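Long-range contacts in (S)-ureidoglycine aminohydrolase (Escherichia coli, PDB 1RC6), which catalyses the manganese-dependent hydrolysis of (S)-ureidoglycine to (S)-ureidoglycolate and ammonia, a stereospecific deamination in the breakdown of allantoin: residues G107-P112 with P144-G149; K95-T100 with P113-T118; A47-T52 with V60-T65. All coordinates share one frame; numbering follows the deposited sequence.

Interaction 1: G107-P112 with P144-G149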
loop_
_atom_site.group_PDB
_atom_site.type_symbol
_atom_site.label_atom_id
_atom_site.label_comp_id
_atom_site.label_asym_id
_atom_site.label_seq_id
_atom_site.Cartn_x
_atom_site.Cartn_y
_atom_site.Cartn_z
ATOM N N GLY A 107 5.284 -0.944 -11.243
ATOM C CA GLY A 107 4.181 -1.596 -11.919
ATOM C C GLY A 107 3.073 -1.885 -10.928
ATOM O O GLY A 107 3.350 -2.245 -9.786
ATOM N N TYR A 108 1.819 -1.724 -11.344
ATOM C CA TYR A 108 0.708 -1.979 -10.454
ATOM C C TYR A 108 -0.420 -2.716 -11.148
ATOM O O TYR A 108 -0.527 -2.703 -12.384
ATOM C CB TYR A 108 0.171 -0.673 -9.878
ATOM C CG TYR A 108 -0.549 0.227 -10.868
ATOM C CD1 TYR A 108 0.157 1.090 -11.709
ATOM C CD2 TYR A 108 -1.942 0.249 -10.929
ATOM C CE1 TYR A 108 -0.511 1.957 -12.580
ATOM C CE2 TYR A 108 -2.614 1.106 -11.788
ATOM C CZ TYR A 108 -1.896 1.962 -12.611
ATOM O OH TYR A 108 -2.581 2.831 -13.440
ATOM N N LEU A 109 -1.265 -3.358 -10.345
ATOM C CA LEU A 109 -2.407 -4.092 -10.854
ATOM C C LEU A 109 -3.589 -4.079 -9.888
ATOM O O LEU A 109 -3.476 -4.528 -8.745
ATOM C CB LEU A 109 -2.036 -5.547 -11.143
ATOM C CG LEU A 109 -3.255 -6.426 -11.456
ATOM C CD1 LEU A 109 -3.935 -5.939 -12.720
ATOM C CD2 LEU A 109 -2.825 -7.866 -11.612
ATOM N N TYR A 110 -4.723 -3.569 -10.361
ATOM C CA TYR A 110 -5.948 -3.540 -9.575
ATOM C C TYR A 110 -6.920 -4.569 -10.144
ATOM O O TYR A 110 -7.044 -4.714 -11.355
ATOM C CB TYR A 110 -6.609 -2.152 -9.613
ATOM C CG TYR A 110 -8.031 -2.178 -9.080
ATOM C CD1 TYR A 110 -9.086 -2.580 -9.887
ATOM C CD2 TYR A 110 -8.303 -1.919 -7.733
ATOM C CE1 TYR A 110 -10.374 -2.743 -9.372
ATOM C CE2 TYR A 110 -9.583 -2.075 -7.210
ATOM C CZ TYR A 110 -10.614 -2.494 -8.036
ATOM O OH TYR A 110 -11.873 -2.696 -7.526
ATOM N N CYS A 111 -7.610 -5.281 -9.270
ATOM C CA CYS A 111 -8.590 -6.268 -9.701
ATOM C C CYS A 111 -9.945 -6.022 -9.051
ATOM O O CYS A 111 -10.049 -5.935 -7.825
ATOM C CB CYS A 111 -8.145 -7.687 -9.344
ATOM S SG CYS A 111 -6.761 -8.327 -10.307
ATOM N N PRO A 112 -11.007 -5.902 -9.867
ATOM C CA PRO A 112 -12.337 -5.677 -9.301
ATOM C C PRO A 112 -12.712 -6.926 -8.530
ATOM O O PRO A 112 -12.028 -7.935 -8.610
ATOM C CB PRO A 112 -13.209 -5.477 -10.537
ATOM C CG PRO A 112 -12.534 -6.361 -11.554
ATOM C CD PRO A 112 -11.077 -6.006 -11.337
ATOM N N PRO A 144 -16.544 -1.372 -11.035
ATOM C CA PRO A 144 -15.132 -1.072 -11.276
ATOM C C PRO A 144 -14.589 -2.024 -12.336
ATOM O O PRO A 144 -15.328 -2.844 -12.875
ATOM C CB PRO A 144 -14.509 -1.303 -9.914
ATOM C CG PRO A 144 -15.252 -2.531 -9.461
ATOM C CD PRO A 144 -16.703 -2.254 -9.861
ATOM N N TRP A 145 -13.301 -1.919 -12.632
ATOM C CA TRP A 145 -12.698 -2.797 -13.626
ATOM C C TRP A 145 -11.179 -2.901 -13.481
ATOM O O TRP A 145 -10.530 -2.031 -12.897
ATOM C CB TRP A 145 -13.050 -2.314 -15.031
ATOM C CG TRP A 145 -12.624 -0.920 -15.293
ATOM C CD1 TRP A 145 -11.406 -0.499 -15.754
ATOM C CD2 TRP A 145 -13.407 0.261 -15.070
ATOM N NE1 TRP A 145 -11.384 0.878 -15.835
ATOM C CE2 TRP A 145 -12.597 1.371 -15.423
ATOM C CE3 TRP A 145 -14.713 0.487 -14.605
ATOM C CZ2 TRP A 145 -13.054 2.699 -15.330
ATOM C CZ3 TRP A 145 -15.170 1.801 -14.510
ATOM C CH2 TRP A 145 -14.338 2.895 -14.874
ATOM N N LEU A 146 -10.631 -3.983 -14.025
ATOM C CA LEU A 146 -9.203 -4.244 -13.976
ATOM C C LEU A 146 -8.431 -3.044 -14.488
ATOM O O LEU A 146 -8.770 -2.472 -15.516
ATOM C CB LEU A 146 -8.897 -5.484 -14.826
ATOM C CG LEU A 146 -7.519 -6.008 -15.282
ATOM C CD1 LEU A 146 -6.408 -5.006 -15.076
ATOM C CD2 LEU A 146 -7.229 -7.284 -14.549
ATOM N N VAL A 147 -7.405 -2.650 -13.750
ATOM C CA VAL A 147 -6.552 -1.546 -14.161
ATOM C C VAL A 147 -5.119 -1.980 -13.892
ATOM O O VAL A 147 -4.837 -2.587 -12.865
ATOM C CB VAL A 147 -6.841 -0.266 -13.368
ATOM C CG1 VAL A 147 -5.914 0.847 -13.828
ATOM C CG2 VAL A 147 -8.280 0.134 -13.554
ATOM N N SER A 148 -4.220 -1.683 -14.821
ATOM C CA SER A 148 -2.826 -2.054 -14.660
ATOM C C SER A 148 -1.915 -1.081 -15.407
ATOM O O SER A 148 -2.315 -0.488 -16.399
ATOM C CB SER A 148 -2.619 -3.480 -15.164
ATOM O OG SER A 148 -1.284 -3.902 -14.937
ATOM N N GLY A 149 -0.695 -0.905 -14.922
ATOM C CA GLY A 149 0.229 0.004 -15.572
ATOM C C GLY A 149 1.468 0.215 -14.722
ATOM O O GLY A 149 1.791 -0.614 -13.858
#

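Interaction 2: K95-T100 with P113-T118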
loop_
_atom_site.group_PDB
_atom_site.type_symbol
_atom_site.label_atom_id
_atom_site.label_comp_id
_atom_site.label_asym_id
_atom_site.label_seq_id
_atom_site.Cartn_x
_atom_site.Cartn_y
_atom_site.Cartn_z
ATOM N N LYS A 95 -1.199 -12.222 -13.049
ATOM C CA LYS A 95 -2.224 -12.750 -13.920
ATOM C C LYS A 95 -3.605 -12.561 -13.324
ATOM O O LYS A 95 -3.827 -12.816 -12.144
ATOM C CB LYS A 95 -1.969 -14.229 -14.203
ATOM C CG LYS A 95 -0.713 -14.487 -15.020
ATOM C CD LYS A 95 -0.579 -15.957 -15.423
ATOM C CE LYS A 95 0.540 -16.140 -16.438
ATOM N NZ LYS A 95 0.531 -17.497 -17.031
ATOM N N ALA A 96 -4.528 -12.097 -14.158
ATOM C CA ALA A 96 -5.915 -11.868 -13.751
ATOM C C ALA A 96 -6.794 -11.678 -14.986
ATOM O O ALA A 96 -6.325 -11.214 -16.030
ATOM C CB ALA A 96 -6.018 -10.636 -12.844
ATOM N N GLU A 97 -8.066 -12.040 -14.847
ATOM C CA GLU A 97 -9.030 -11.923 -15.927
ATOM C C GLU A 97 -8.445 -12.407 -17.262
ATOM O O GLU A 97 -8.563 -11.741 -18.294
ATOM C CB GLU A 97 -9.513 -10.473 -16.036
ATOM C CG GLU A 97 -10.113 -9.952 -14.738
ATOM C CD GLU A 97 -10.923 -8.687 -14.915
ATOM O OE1 GLU A 97 -10.499 -7.799 -15.673
ATOM O OE2 GLU A 97 -11.983 -8.569 -14.279
ATOM N N GLY A 98 -7.797 -13.567 -17.217
ATOM C CA GLY A 98 -7.221 -14.152 -18.407
ATOM C C GLY A 98 -6.046 -13.443 -19.032
ATOM O O GLY A 98 -5.498 -13.946 -20.009
ATOM N N LYS A 99 -5.638 -12.293 -18.510
ATOM C CA LYS A 99 -4.506 -11.596 -19.111
ATOM C C LYS A 99 -3.242 -11.827 -18.305
ATOM O O LYS A 99 -3.278 -12.453 -17.247
ATOM C CB LYS A 99 -4.786 -10.101 -19.205
ATOM C CG LYS A 99 -6.133 -9.760 -19.809
ATOM C CD LYS A 99 -6.378 -8.271 -19.733
ATOM C CE LYS A 99 -7.855 -7.939 -19.861
ATOM N NZ LYS A 99 -8.088 -6.478 -19.612
ATOM N N THR A 100 -2.124 -11.319 -18.812
ATOM C CA THR A 100 -0.826 -11.456 -18.151
ATOM C C THR A 100 -0.144 -10.101 -18.133
ATOM O O THR A 100 -0.204 -9.374 -19.111
ATOM C CB THR A 100 0.102 -12.442 -18.898
ATOM O OG1 THR A 100 -0.378 -13.779 -18.725
ATOM C CG2 THR A 100 1.520 -12.355 -18.361
ATOM N N PRO A 113 -13.809 -6.871 -7.772
ATOM C CA PRO A 113 -14.289 -8.003 -6.974
ATOM C C PRO A 113 -14.433 -9.268 -7.796
ATOM O O PRO A 113 -14.907 -9.227 -8.924
ATOM C CB PRO A 113 -15.639 -7.526 -6.472
ATOM C CG PRO A 113 -15.467 -6.058 -6.404
ATOM C CD PRO A 113 -14.731 -5.730 -7.665
ATOM N N GLY A 114 -14.016 -10.391 -7.224
ATOM C CA GLY A 114 -14.139 -11.662 -7.911
ATOM C C GLY A 114 -12.974 -12.093 -8.778
ATOM O O GLY A 114 -12.644 -13.284 -8.817
ATOM N N SER A 115 -12.348 -11.149 -9.477
ATOM C CA SER A 115 -11.232 -11.493 -10.340
ATOM C C SER A 115 -9.961 -11.836 -9.586
ATOM O O SER A 115 -9.112 -10.979 -9.378
ATOM C CB SER A 115 -10.950 -10.363 -11.323
ATOM O OG SER A 115 -12.034 -10.189 -12.208
ATOM N N LEU A 116 -9.843 -13.094 -9.171
ATOM C CA LEU A 116 -8.661 -13.573 -8.483
ATOM C C LEU A 116 -7.402 -13.141 -9.216
ATOM O O LEU A 116 -7.378 -13.037 -10.448
ATOM C CB LEU A 116 -8.685 -15.084 -8.409
ATOM C CG LEU A 116 -9.277 -15.680 -7.132
ATOM C CD1 LEU A 116 -10.467 -14.858 -6.667
ATOM C CD2 LEU A 116 -9.634 -17.139 -7.392
ATOM N N MET A 117 -6.350 -12.895 -8.448
ATOM C CA MET A 117 -5.073 -12.455 -8.993
ATOM C C MET A 117 -3.993 -13.465 -8.616
ATOM O O MET A 117 -4.038 -14.059 -7.533
ATOM C CB MET A 117 -4.732 -11.089 -8.407
ATOM C CG MET A 117 -3.278 -10.690 -8.504
ATOM S SD MET A 117 -2.833 -9.313 -7.382
ATOM C CE MET A 117 -3.985 -8.000 -7.926
ATOM N N THR A 118 -3.047 -13.693 -9.520
ATOM C CA THR A 118 -1.943 -14.596 -9.227
ATOM C C THR A 118 -0.704 -13.838 -9.619
ATOM O O THR A 118 -0.760 -12.949 -10.465
ATOM C CB THR A 118 -2.010 -15.916 -10.012
ATOM O OG1 THR A 118 -2.243 -15.645 -11.398
ATOM C CG2 THR A 118 -3.118 -16.809 -9.453
#

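Interaction 3: A47-T52 with V60-T65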
loop_
_atom_site.group_PDB
_atom_site.type_symbol
_atom_site.label_atom_id
_atom_site.label_comp_id
_atom_site.label_asym_id
_atom_site.label_seq_id
_atom_site.Cartn_x
_atom_site.Cartn_y
_atom_site.Cartn_z
ATOM N N ALA A 47 5.846 -13.226 3.758
ATOM C CA ALA A 47 4.691 -12.335 3.782
ATOM C C ALA A 47 4.498 -11.768 5.172
ATOM O O ALA A 47 4.557 -12.477 6.176
ATOM C CB ALA A 47 3.427 -13.062 3.340
ATOM N N THR A 48 4.280 -10.469 5.232
ATOM C CA THR A 48 4.065 -9.841 6.506
ATOM C C THR A 48 2.832 -8.953 6.454
ATOM O O THR A 48 2.799 -7.933 5.774
ATOM C CB THR A 48 5.328 -9.062 6.931
ATOM O OG1 THR A 48 4.959 -8.009 7.824
ATOM C CG2 THR A 48 6.051 -8.501 5.724
ATOM N N ILE A 49 1.797 -9.394 7.152
ATOM C CA ILE A 49 0.533 -8.672 7.241
ATOM C C ILE A 49 0.720 -7.344 7.996
ATOM O O ILE A 49 1.425 -7.295 9.007
ATOM C CB ILE A 49 -0.497 -9.526 7.974
ATOM C CG1 ILE A 49 -0.751 -10.802 7.183
ATOM C CG2 ILE A 49 -1.764 -8.754 8.179
ATOM C CD1 ILE A 49 -1.485 -11.861 7.971
ATOM N N LEU A 50 0.087 -6.280 7.501
ATOM C CA LEU A 50 0.188 -4.956 8.111
ATOM C C LEU A 50 -1.130 -4.534 8.745
ATOM O O LEU A 50 -1.468 -4.992 9.818
ATOM C CB LEU A 50 0.638 -3.945 7.059
ATOM C CG LEU A 50 1.961 -4.392 6.411
ATOM C CD1 LEU A 50 2.381 -3.414 5.335
ATOM C CD2 LEU A 50 3.036 -4.498 7.465
ATOM N N SER A 51 -1.883 -3.664 8.096
ATOM C CA SER A 51 -3.157 -3.263 8.667
ATOM C C SER A 51 -4.190 -4.398 8.578
ATOM O O SER A 51 -4.177 -5.204 7.644
ATOM C CB SER A 51 -3.683 -2.024 7.942
ATOM O OG SER A 51 -2.799 -0.925 8.104
ATOM N N THR A 52 -5.080 -4.464 9.564
ATOM C CA THR A 52 -6.146 -5.470 9.605
ATOM C C THR A 52 -7.270 -4.843 10.411
ATOM O O THR A 52 -7.055 -3.855 11.102
ATOM C CB THR A 52 -5.720 -6.756 10.339
ATOM O OG1 THR A 52 -5.500 -6.458 11.721
ATOM C CG2 THR A 52 -4.440 -7.330 9.751
ATOM N N VAL A 60 -7.119 -5.006 4.548
ATOM C CA VAL A 60 -5.973 -5.765 5.020
ATOM C C VAL A 60 -4.923 -5.520 3.977
ATOM O O VAL A 60 -5.209 -5.675 2.796
ATOM C CB VAL A 60 -6.220 -7.272 5.058
ATOM C CG1 VAL A 60 -4.995 -7.955 5.620
ATOM C CG2 VAL A 60 -7.452 -7.600 5.885
ATOM N N ASP A 61 -3.728 -5.103 4.376
ATOM C CA ASP A 61 -2.685 -4.894 3.383
ATOM C C ASP A 61 -1.440 -5.668 3.775
ATOM O O ASP A 61 -1.301 -6.082 4.930
ATOM C CB ASP A 61 -2.410 -3.404 3.152
ATOM C CG ASP A 61 -2.145 -2.647 4.422
ATOM O OD1 ASP A 61 -2.048 -1.405 4.331
ATOM O OD2 ASP A 61 -2.033 -3.278 5.502
ATOM N N TYR A 62 -0.560 -5.909 2.807
ATOM C CA TYR A 62 0.629 -6.708 3.061
ATOM C C TYR A 62 1.883 -6.188 2.403
ATOM O O TYR A 62 1.850 -5.370 1.484
ATOM C CB TYR A 62 0.467 -8.136 2.524
ATOM C CG TYR A 62 -0.886 -8.786 2.652
ATOM C CD1 TYR A 62 -2.024 -8.213 2.078
ATOM C CD2 TYR A 62 -1.027 -9.994 3.330
ATOM C CE1 TYR A 62 -3.278 -8.832 2.185
ATOM C CE2 TYR A 62 -2.273 -10.622 3.439
ATOM C CZ TYR A 62 -3.387 -10.038 2.866
ATOM O OH TYR A 62 -4.595 -10.676 2.984
ATOM N N LEU A 63 2.998 -6.711 2.882
ATOM C CA LEU A 63 4.299 -6.407 2.333
ATOM C C LEU A 63 4.827 -7.814 2.078
ATOM O O LEU A 63 4.851 -8.645 2.982
ATOM C CB LEU A 63 5.159 -5.676 3.349
ATOM C CG LEU A 63 6.499 -5.143 2.840
ATOM C CD1 LEU A 63 7.083 -4.224 3.908
ATOM C CD2 LEU A 63 7.466 -6.290 2.535
ATOM N N VAL A 64 5.219 -8.102 0.847
ATOM C CA VAL A 64 5.691 -9.436 0.540
ATOM C C VAL A 64 6.947 -9.431 -0.307
ATOM O O VAL A 64 6.967 -8.867 -1.408
ATOM C CB VAL A 64 4.606 -10.246 -0.217
ATOM C CG1 VAL A 64 5.031 -11.699 -0.339
ATOM C CG2 VAL A 64 3.268 -10.133 0.502
ATOM N N THR A 65 8.011 -10.040 0.202
ATOM C CA THR A 65 9.222 -10.114 -0.597
ATOM C C THR A 65 9.217 -11.508 -1.239
ATOM O O THR A 65 9.146 -12.546 -0.555
ATOM C CB THR A 65 10.508 -9.913 0.240
ATOM O OG1 THR A 65 10.840 -11.136 0.896
ATOM C CG2 THR A 65 10.306 -8.815 1.276
#

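Interaction 1: G107-P112 with P144-G149
At one edge of the six-stranded antiparallel sheet of the N-terminal cupin domain, strand 147-150 lies against strand 107-111, which on its other flank bonds to strand 81-89. The two strands run antiparallel. Four backbone bonds lace them together. Tyr-108 N reaches Gly-149 O at 2.7 Å, within the plane of the Gly-149 carbonyl, and Gly-149 N returns to Tyr-108 O from above the plane of the Tyr-108 carbonyl. Two residues on, the bond from Tyr-110 N to Val-147 O is almost straight (177°), while the return from Val-147 N to Tyr-110 O is longer, 3.2 Å. Tyr-108 O takes a second donor, Ser-148 OG at 2.9 Å: with OG anti to the backbone N (chi1 -176°), the short serine side chain reaches across to the neighbouring strand.

Aromatic packing fills the face that carries Tyr-108, Tyr-110 and Val-147. Tyr-108 has CG in the crowded position between its N and carbonyl carbon (chi1 70°), which lays the ring over the backbone of Ser-148 and Gly-149, where glycine leaves room for it; Val-147 CG1 approaches the ring at CE2. Phe-170 makes an edge-to-face contact with the Tyr-108 ring. Tyr-110 OH is hydrogen-bonded to Glu-82 and lies beside Pro-144 CB.

Aliphatic contacts occupy the other face, where Leu-109 and Leu-146 cross obliquely, CD1 to CD1 at 3.5 Å, with Phe-101 and Ala-96 packed against Leu-146. Beyond the strand ends, proline rings, which lack an N-H to offer a partner strand, suit the loop: Pro-112 CB rests 3.7 Å from Pro-144 CG.

Interaction 2: K95-T100 with P113-T118
Lys-95 O is gripped by two donors of a single residue: Thr-118 N, 2.9 Å away and in the carbonyl plane, and Thr-118 OG1, a weak bond at 3.3 Å. Threonine suits the place because OG1, in the crowded position between its own N and carbonyl carbon (chi1 49°), is turned back to the partner strand beside the main-chain donor. The ladder is completed by Lys-95 N, which meets Thr-118 O at 2.7 Å from above the carbonyl plane. OG1 also lies against Lys-95 CB, whereas the extended lysine chain carries its ammonium away from the contact.

Farther along, side chains replace the backbone as the link. Ser-115 OG donates to Glu-97 OE2 at 2.6 Å, on the anti lone pair of that carboxylate oxygen. Both side chains start anti to their carbonyl carbons, and the serine lies along the outer part of the glutamate chain, its CB packed on Glu-97 CG; the hydroxyl would be expected to favour the charged form of the carboxylate. Between these two polar links the small Ala-96 fits closely: Ala-96 CB lies 3.7 Å from Leu-116 O and also packs on Cys-111.

Glu-97 and Gly-98 occupy the corner of a type I' turn, closed by Lys-99 N to Ala-96 O; both have the positive phi of this turn, which suits Gly-98, having no side chain to clash. This is the classic beta hairpin, strands 91-96 and 99-104, with strand 118-121 added antiparallel in the cupin domain's small sheet.

Interaction 3: A47-T52 with V60-T65
Asp-61 has CG in the crowded position between its backbone N and carbonyl carbon (chi1 52°), and this turns the carboxylate across to residues 50-51, where OD2 receives Ser-51 N at 2.6 Å, nearly along the C-O axis. The same oxygen lies against the CB atoms of Leu-50 and Ser-51. Ser-51 OG stands anti to its carbonyl carbon (chi1 -62°) and bonds to the hydroxyl of Tyr-227, to which Asp-61 OD1 is also bonded; both carboxylate oxygens of this buried residue are thus satisfied, which would be expected to stabilise its charge.

Around this site the backbone keeps the pairing going. Leu-50 N bonds to Asp-61 O in the carbonyl plane, and Asp-61 N gives only a weak bond to Ser-51 O. These links extend the beta hairpin of strands 46-49 and 60-67, which starts the six-stranded sheet of the N-terminal cupin domain. In its regular part Thr-48 N meets Leu-63 O at 3.0 Å, nearly along the C=O axis, and Leu-63 N comes back to Thr-48 O from above the carbonyl plane.

Bulky apolar side chains, several beta-branched as strands favour, pack on both faces. On one, Thr-48 and Leu-63 run alongside each other in the same direction, with Thr-48 CG2 3.8 Å from Leu-63 CB. From the loop, the Leu-50 side chain crosses that of Leu-63, CD1 near CB. On the other face, Ile-49 runs alongside Tyr-62, its CG1 3.9 Å from ring atom CD2, and Ala-47 CB, small enough for a close non-hydrogen-bonded pair, touches Val-64 CG2.

Interactions 1 and 3 lie at opposite edges of the same six-stranded sheet, their centres about 19 Å apart, without touching. Interaction 2, in the small three-stranded sheet, packs directly on interaction 1: their centres are about 9 Å apart, Cys-111 SG meets Ala-96 CB at 3.5 Å, and Met-117 CE lies 3.6 Å from Leu-109 O. Their segments alternate along the chain, tying the two sheets together, whereas the hairpin of interaction 3 is complete before either begins. Interaction 3 is the one nearest the probable metal site: the Ser-51 side chain is about 8 Å from that of His-202, a manganese ligand by similarity. Interaction 2 lies away from the predicted sites.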